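Local coordinates for probable ABC transporter phosphite binding protein PhnD1 (Prochlorococcus marinus str. MIT 9301, PDB 5LQ5) that binds inorganic phosphite strongly, and methylphosphonate and phosphate only very weakly, as the probable solute-binding protein of an ABC transporter, at residues A[216-219]-A[220-224]; A[132-135]-A[136-140]. All coordinates share one frame; numbering follows the deposited sequence.

Interaction 1: residues A[216-219]-A[220-224]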
ATOM      1  N   ASN A 216      17.299 -20.546   9.820  1.00 38.43           N
ATOM      2  CA  ASN A 216      18.766 -20.702   9.815  1.00 46.46           C
ATOM      3  C   ASN A 216      19.510 -19.618  10.592  1.00 58.37           C
ATOM      4  O   ASN A 216      20.606 -19.846  11.077  1.00 50.96           O
ATOM      5  CB  ASN A 216      19.309 -20.746   8.397  1.00 67.65           C
ATOM      6  CG  ASN A 216      18.680 -21.843   7.567  1.00 77.22           C
ATOM      7  OD1 ASN A 216      18.411 -22.943   8.061  1.00 59.16           O
ATOM      8  ND2 ASN A 216      18.445 -21.552   6.291  1.00 64.99           N
ATOM      9  N   ARG A 217      18.916 -18.442  10.689  1.00 38.93           N
ATOM     10  CA  ARG A 217      19.522 -17.326  11.435  1.00 31.19           C
ATOM     11  C   ARG A 217      18.995 -17.192  12.852  1.00 33.58           C
ATOM     12  O   ARG A 217      19.737 -16.773  13.747  1.00 35.68           O
ATOM     13  CB  ARG A 217      19.281 -16.001  10.728  1.00 37.68           C
ATOM     14  CG  ARG A 217      19.884 -15.918   9.348  1.00 39.91           C
ATOM     15  CD  ARG A 217      19.027 -15.027   8.478  1.00 44.08           C
ATOM     16  NE  ARG A 217      18.969 -13.682   9.022  1.00 41.81           N
ATOM     17  CZ  ARG A 217      18.235 -12.703   8.498  1.00 34.17           C
ATOM     18  NH1 ARG A 217      17.487 -12.939   7.423  1.00 41.05           N
ATOM     19  NH2 ARG A 217      18.244 -11.512   9.070  1.00 29.55           N
ATOM     20  N   PHE A 218      17.716 -17.509  13.039  1.00 33.36           N
ATOM     21  CA  PHE A 218      17.017 -17.218  14.320  1.00 30.47           C
ATOM     22  C   PHE A 218      16.554 -18.433  15.115  1.00 32.89           C
ATOM     23  O   PHE A 218      16.102 -18.284  16.257  1.00 40.32           O
ATOM     24  CB  PHE A 218      15.847 -16.249  14.087  1.00 30.42           C
ATOM     25  CG  PHE A 218      16.286 -14.885  13.581  1.00 30.41           C
ATOM     26  CD1 PHE A 218      16.941 -13.997  14.411  1.00 31.88           C
ATOM     27  CD2 PHE A 218      16.077 -14.513  12.253  1.00 31.80           C
ATOM     28  CE1 PHE A 218      17.350 -12.754  13.956  1.00 36.34           C
ATOM     29  CE2 PHE A 218      16.480 -13.267  11.786  1.00 26.98           C
ATOM     30  CZ  PHE A 218      17.129 -12.385  12.640  1.00 26.25           C
ATOM     31  N   GLY A 219      16.690 -19.621  14.529  1.00 42.22           N
ATOM     32  CA  GLY A 219      16.345 -20.879  15.200  1.00 36.12           C
ATOM     33  C   GLY A 219      15.028 -21.488  14.765  1.00 38.86           C
ATOM     34  O   GLY A 219      14.147 -20.801  14.272  1.00 37.39           O
ATOM     35  N   GLU A 220      14.899 -22.790  14.979  1.00 38.52           N
ATOM     36  CA  GLU A 220      13.680 -23.526  14.607  1.00 32.28           C
ATOM     37  C   GLU A 220      12.476 -22.919  15.319  1.00 32.28           C
ATOM     38  O   GLU A 220      12.556 -22.567  16.489  1.00 40.56           O
ATOM     39  CB  GLU A 220      13.766 -25.028  14.949  1.00 48.69           C
ATOM     40  CG  GLU A 220      14.668 -25.838  14.026  1.00103.06           C
ATOM     41  CD  GLU A 220      16.108 -25.855  14.490  1.00153.42           C
ATOM     42  OE1 GLU A 220      16.593 -24.761  14.864  1.00110.80           O
ATOM     43  OE2 GLU A 220      16.745 -26.932  14.461  1.00103.95           O
ATOM     44  N   GLY A 221      11.388 -22.770  14.565  1.00 34.43           N
ATOM     45  CA  GLY A 221      10.109 -22.242  15.068  1.00 35.05           C
ATOM     46  C   GLY A 221       9.987 -20.721  15.064  1.00 28.43           C
ATOM     47  O   GLY A 221       8.933 -20.203  15.411  1.00 30.92           O
ATOM     48  N   PHE A 222      11.048 -20.016  14.656  1.00 28.88           N
ATOM     49  CA  PHE A 222      11.055 -18.538  14.659  1.00 27.87           C
ATOM     50  C   PHE A 222       9.967 -17.954  13.772  1.00 26.92           C
ATOM     51  O   PHE A 222       9.237 -17.066  14.199  1.00 25.81           O
ATOM     52  CB  PHE A 222      12.412 -17.955  14.255  1.00 29.87           C
ATOM     53  CG  PHE A 222      12.464 -16.448  14.318  1.00 26.66           C
ATOM     54  CD1 PHE A 222      12.665 -15.795  15.537  1.00 32.77           C
ATOM     55  CD2 PHE A 222      12.287 -15.666  13.178  1.00 26.85           C
ATOM     56  CE1 PHE A 222      12.691 -14.407  15.605  1.00 29.13           C
ATOM     57  CE2 PHE A 222      12.320 -14.276  13.244  1.00 29.05           C
ATOM     58  CZ  PHE A 222      12.531 -13.646  14.449  1.00 34.88           C
ATOM     59  N   THR A 223       9.839 -18.452  12.555  1.00 28.05           N
ATOM     60  CA  THR A 223       8.813 -17.899  11.642  1.00 26.58           C
ATOM     61  C   THR A 223       7.409 -18.046  12.217  1.00 27.44           C
ATOM     62  O   THR A 223       6.623 -17.131  12.166  1.00 25.01           O
ATOM     63  CB  THR A 223       8.865 -18.531  10.235  1.00 30.37           C
ATOM     64  OG1 THR A 223      10.225 -18.583   9.804  1.00 38.56           O
ATOM     65  CG2 THR A 223       8.086 -17.705   9.230  1.00 35.30           C
ATOM     66  N   LYS A 224       7.129 -19.216  12.775  1.00 30.36           N
ATOM     67  CA  LYS A 224       5.875 -19.460  13.481  1.00 30.37           C
ATOM     68  C   LYS A 224       5.646 -18.478  14.656  1.00 24.58           C
ATOM     69  O   LYS A 224       4.547 -17.960  14.825  1.00 30.42           O
ATOM     70  CB  LYS A 224       5.790 -20.916  13.971  1.00 36.28           C
ATOM     71  CG  LYS A 224       4.384 -21.315  14.403  1.00 55.44           C
ATOM     72  CD  LYS A 224       4.027 -22.728  13.965  1.00121.39           C
ATOM     73  CE  LYS A 224       3.725 -22.796  12.473  1.00138.92           C
ATOM     74  NZ  LYS A 224       3.276 -24.148  12.045  1.00 96.93           N
TER
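A type II beta turn from Gly219 to Phe222 joins the end of helix 214-218 to the start of helix 222-231, and the aromatic rings of Phe218 and Phe222 stack against each other across it. The turn is closed by a hydrogen bond from Phe222 N to Gly219 O, 3.2 Å long; the N-H points at the oxygen at 151°, and the donor lies tilted out of the carbonyl plane. Glycine suits two places here. Gly219, the first residue to leave the helix, has positive phi, and with its backbone so turned a CB would collide with the carbonyl oxygen of Phe218. Gly221, also with positive phi, takes the third place of the turn, where a type II turn commonly has glycine, and is the N-cap residue of the next helix. Phe222 turns its CG anti to the backbone N (chi1 -177°), which brings its ring against Phe218 CB. That carbon sits over one face of the ring in a CH-pi contact, 3.4 Å from Phe222 CG. The two rings follow as a face-to-face stack, with centroids 4.6 Å apart and planes inclined by 23°. On the Phe218 side, CE2 lies over a face of the Arg217 guanidinium, which is itself held by a salt bridge to Asp59 and a hydrogen bond to Pro3 O. Phe222 also touches Leu214 of the preceding helix. The turn bond, the apolar stack and a hydrogen bond from Thr223 OG1 to Glu215 together hold the junction, and the buried Phe222 ring is shielded from water partly by Phe218.

Interaction 2: residues A[132-135]-A[136-140]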
ATOM      1  N   MET A 132      -5.330  -0.898  -9.750  1.00 17.80           N
ATOM      2  CA  MET A 132      -6.782  -1.004  -9.724  1.00 18.73           C
ATOM      3  C   MET A 132      -7.462   0.230 -10.330  1.00 20.36           C
ATOM      4  O   MET A 132      -8.374   0.074 -11.127  1.00 19.15           O
ATOM      5  CB  MET A 132      -7.245  -1.392  -8.340  1.00 18.00           C
ATOM      6  CG  MET A 132      -6.759  -2.800  -7.924  1.00 18.11           C
ATOM      7  SD  MET A 132      -7.065  -4.157  -9.082  1.00 21.80           S
ATOM      8  CE  MET A 132      -8.850  -4.074  -9.131  1.00 22.56           C
ATOM      9  N   PRO A 133      -6.987   1.448 -10.011  1.00 16.91           N
ATOM     10  CA  PRO A 133      -7.532   2.627 -10.714  1.00 16.82           C
ATOM     11  C   PRO A 133      -7.478   2.536 -12.235  1.00 18.09           C
ATOM     12  O   PRO A 133      -8.488   2.839 -12.915  1.00 19.00           O
ATOM     13  CB  PRO A 133      -6.678   3.770 -10.164  1.00 18.31           C
ATOM     14  CG  PRO A 133      -6.468   3.363  -8.718  1.00 19.58           C
ATOM     15  CD  PRO A 133      -6.208   1.879  -8.814  1.00 16.86           C
ATOM     16  N   GLU A 134      -6.343   2.087 -12.778  1.00 17.26           N
ATOM     17  CA  GLU A 134      -6.208   1.913 -14.233  1.00 18.31           C
ATOM     18  C   GLU A 134      -7.187   0.847 -14.778  1.00 17.30           C
ATOM     19  O   GLU A 134      -7.824   1.049 -15.819  1.00 20.09           O
ATOM     20  CB  GLU A 134      -4.768   1.606 -14.670  1.00 19.49           C
ATOM     21  CG  GLU A 134      -4.617   1.641 -16.191  1.00 21.28           C
ATOM     22  CD  GLU A 134      -3.190   1.698 -16.727  1.00 27.58           C
ATOM     23  OE1 GLU A 134      -2.222   1.638 -15.956  1.00 25.21           O
ATOM     24  OE2 GLU A 134      -3.050   1.774 -17.970  1.00 26.66           O
ATOM     25  N   TYR A 135      -7.264  -0.282 -14.081  1.00 17.52           N
ATOM     26  CA  TYR A 135      -8.226  -1.327 -14.419  1.00 21.72           C
ATOM     27  C   TYR A 135      -9.650  -0.775 -14.532  1.00 22.24           C
ATOM     28  O   TYR A 135     -10.350  -1.044 -15.509  1.00 21.59           O
ATOM     29  CB  TYR A 135      -8.136  -2.470 -13.384  1.00 21.99           C
ATOM     30  CG  TYR A 135      -9.041  -3.641 -13.590  1.00 23.31           C
ATOM     31  CD1 TYR A 135      -8.761  -4.592 -14.571  1.00 22.72           C
ATOM     32  CD2 TYR A 135     -10.102  -3.857 -12.744  1.00 24.61           C
ATOM     33  CE1 TYR A 135      -9.582  -5.693 -14.730  1.00 25.37           C
ATOM     34  CE2 TYR A 135     -10.919  -4.953 -12.869  1.00 32.89           C
ATOM     35  CZ  TYR A 135     -10.648  -5.868 -13.856  1.00 26.97           C
ATOM     36  OH  TYR A 135     -11.472  -6.946 -13.959  1.00 36.27           O
ATOM     37  N   PHE A 136     -10.067  -0.018 -13.530  1.00 19.71           N
ATOM     38  CA  PHE A 136     -11.434   0.554 -13.500  1.00 20.02           C
ATOM     39  C   PHE A 136     -11.650   1.624 -14.563  1.00 22.42           C
ATOM     40  O   PHE A 136     -12.692   1.659 -15.245  1.00 23.44           O
ATOM     41  CB  PHE A 136     -11.809   1.057 -12.123  1.00 20.59           C
ATOM     42  CG  PHE A 136     -11.838  -0.011 -11.058  1.00 21.66           C
ATOM     43  CD1 PHE A 136     -12.558  -1.193 -11.223  1.00 26.91           C
ATOM     44  CD2 PHE A 136     -11.123   0.178  -9.894  1.00 23.75           C
ATOM     45  CE1 PHE A 136     -12.561  -2.160 -10.223  1.00 30.18           C
ATOM     46  CE2 PHE A 136     -11.121  -0.780  -8.892  1.00 23.77           C
ATOM     47  CZ  PHE A 136     -11.837  -1.954  -9.049  1.00 23.49           C
ATOM     48  N   LEU A 137     -10.642   2.473 -14.741  1.00 19.23           N
ATOM     49  CA  LEU A 137     -10.672   3.480 -15.819  1.00 21.67           C
ATOM     50  C   LEU A 137     -10.905   2.795 -17.166  1.00 22.23           C
ATOM     51  O   LEU A 137     -11.778   3.175 -17.963  1.00 23.55           O
ATOM     52  CB  LEU A 137      -9.372   4.284 -15.870  1.00 20.07           C
ATOM     53  CG  LEU A 137      -9.278   5.384 -14.810  1.00 22.13           C
ATOM     54  CD1 LEU A 137      -7.835   5.785 -14.560  1.00 20.74           C
ATOM     55  CD2 LEU A 137     -10.090   6.604 -15.213  1.00 21.17           C
ATOM     56  N   ASN A 138     -10.126   1.752 -17.406  1.00 21.29           N
ATOM     57  CA  ASN A 138     -10.208   0.978 -18.654  1.00 22.94           C
ATOM     58  C   ASN A 138     -11.580   0.354 -18.859  1.00 24.51           C
ATOM     59  O   ASN A 138     -12.095   0.342 -19.966  1.00 26.51           O
ATOM     60  CB  ASN A 138      -9.131  -0.100 -18.730  1.00 23.26           C
ATOM     61  CG  ASN A 138      -7.721   0.442 -18.925  1.00 24.30           C
ATOM     62  OD1 ASN A 138      -7.460   1.642 -19.113  1.00 26.17           O
ATOM     63  ND2 ASN A 138      -6.787  -0.455 -18.832  1.00 21.48           N
ATOM     64  N   GLN A 139     -12.188  -0.111 -17.785  1.00 21.81           N
ATOM     65  CA  GLN A 139     -13.552  -0.668 -17.858  1.00 27.96           C
ATOM     66  C   GLN A 139     -14.570   0.383 -18.276  1.00 30.66           C
ATOM     67  O   GLN A 139     -15.519   0.070 -18.980  1.00 31.28           O
ATOM     68  CB  GLN A 139     -13.956  -1.270 -16.529  1.00 27.15           C
ATOM     69  CG  GLN A 139     -13.315  -2.637 -16.288  1.00 28.36           C
ATOM     70  CD  GLN A 139     -13.845  -3.332 -15.057  1.00 47.18           C
ATOM     71  OE1 GLN A 139     -14.180  -2.692 -14.057  1.00 42.24           O
ATOM     72  NE2 GLN A 139     -13.924  -4.659 -15.118  1.00 49.28           N
ATOM     73  N   ALA A 140     -14.334   1.621 -17.853  1.00 27.32           N
ATOM     74  CA  ALA A 140     -15.135   2.817 -18.301  1.00 26.92           C
ATOM     75  C   ALA A 140     -14.791   3.377 -19.709  1.00 28.47           C
ATOM     76  O   ALA A 140     -15.369   4.384 -20.143  1.00 31.82           O
ATOM     77  CB  ALA A 140     -14.984   3.932 -17.283  1.00 28.25           C
TER
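Phe136 has its CG anti to the carbonyl carbon (chi1 -62°), which swings the ring back along helix 127-139 toward Met132, while Tyr135, with CG anti to the backbone N (chi1 -179°), lays its own ring beside it. The edge of Tyr135 is turned to the face of Phe136 in an offset edge-to-face pair, with planes at 65° and Tyr135 CD2 3.9 Å from Phe136 CE1. Met132 bends at chi2 and chi3, and its methyl CE comes to 3.7 Å from Phe136 CZ; a flexible thioether suits this place because it can curl to fit the ring. The amide of Gln139 lies alongside the CE2 and CZ end of the Tyr135 ring, with Gln139 NE2 3.5 Å from Tyr135 OH.

Beneath the side chains, four successive i to i+4 hydrogen bonds hold the backbone. Phe136 N donates to Met132 O at 2.9 Å, whereas the last, from Gln139 N to Tyr135 O, is longer at 3.1 Å and more bent. Pro133 has no N-H to give to the turn before it, and the helix is kinked there.

The helix connects strands 119-121 and 153-154 in a beta-alpha-beta unit. Pro133 and Leu137 pack on Phe94 and Phe121 of the sheet, Glu134 is paired with Arg130 one turn earlier, and Met132 and Tyr135 meet Ile266 of helix 261-269.

Interaction 2 comes first along the chain, within helix 127-139, and interaction 1 follows where helix 214-218 gives way to helix 222-231. Their centres are about 42 Å apart, their nearest atoms about 27 Å, and they lie on opposite sides of the chain's centre. Interaction 2 belongs to the half built on the sheet containing strands 119-121 and 92-97; interaction 1 comes just after strand 207-210 of the other sheet. Phosphite binds between these halves, as is usual in periplasmic binding proteins. The side chain of Met132 is about 8 Å from the ion, but neither contact includes a pocket residue; both probably belong to the framework of their separate halves.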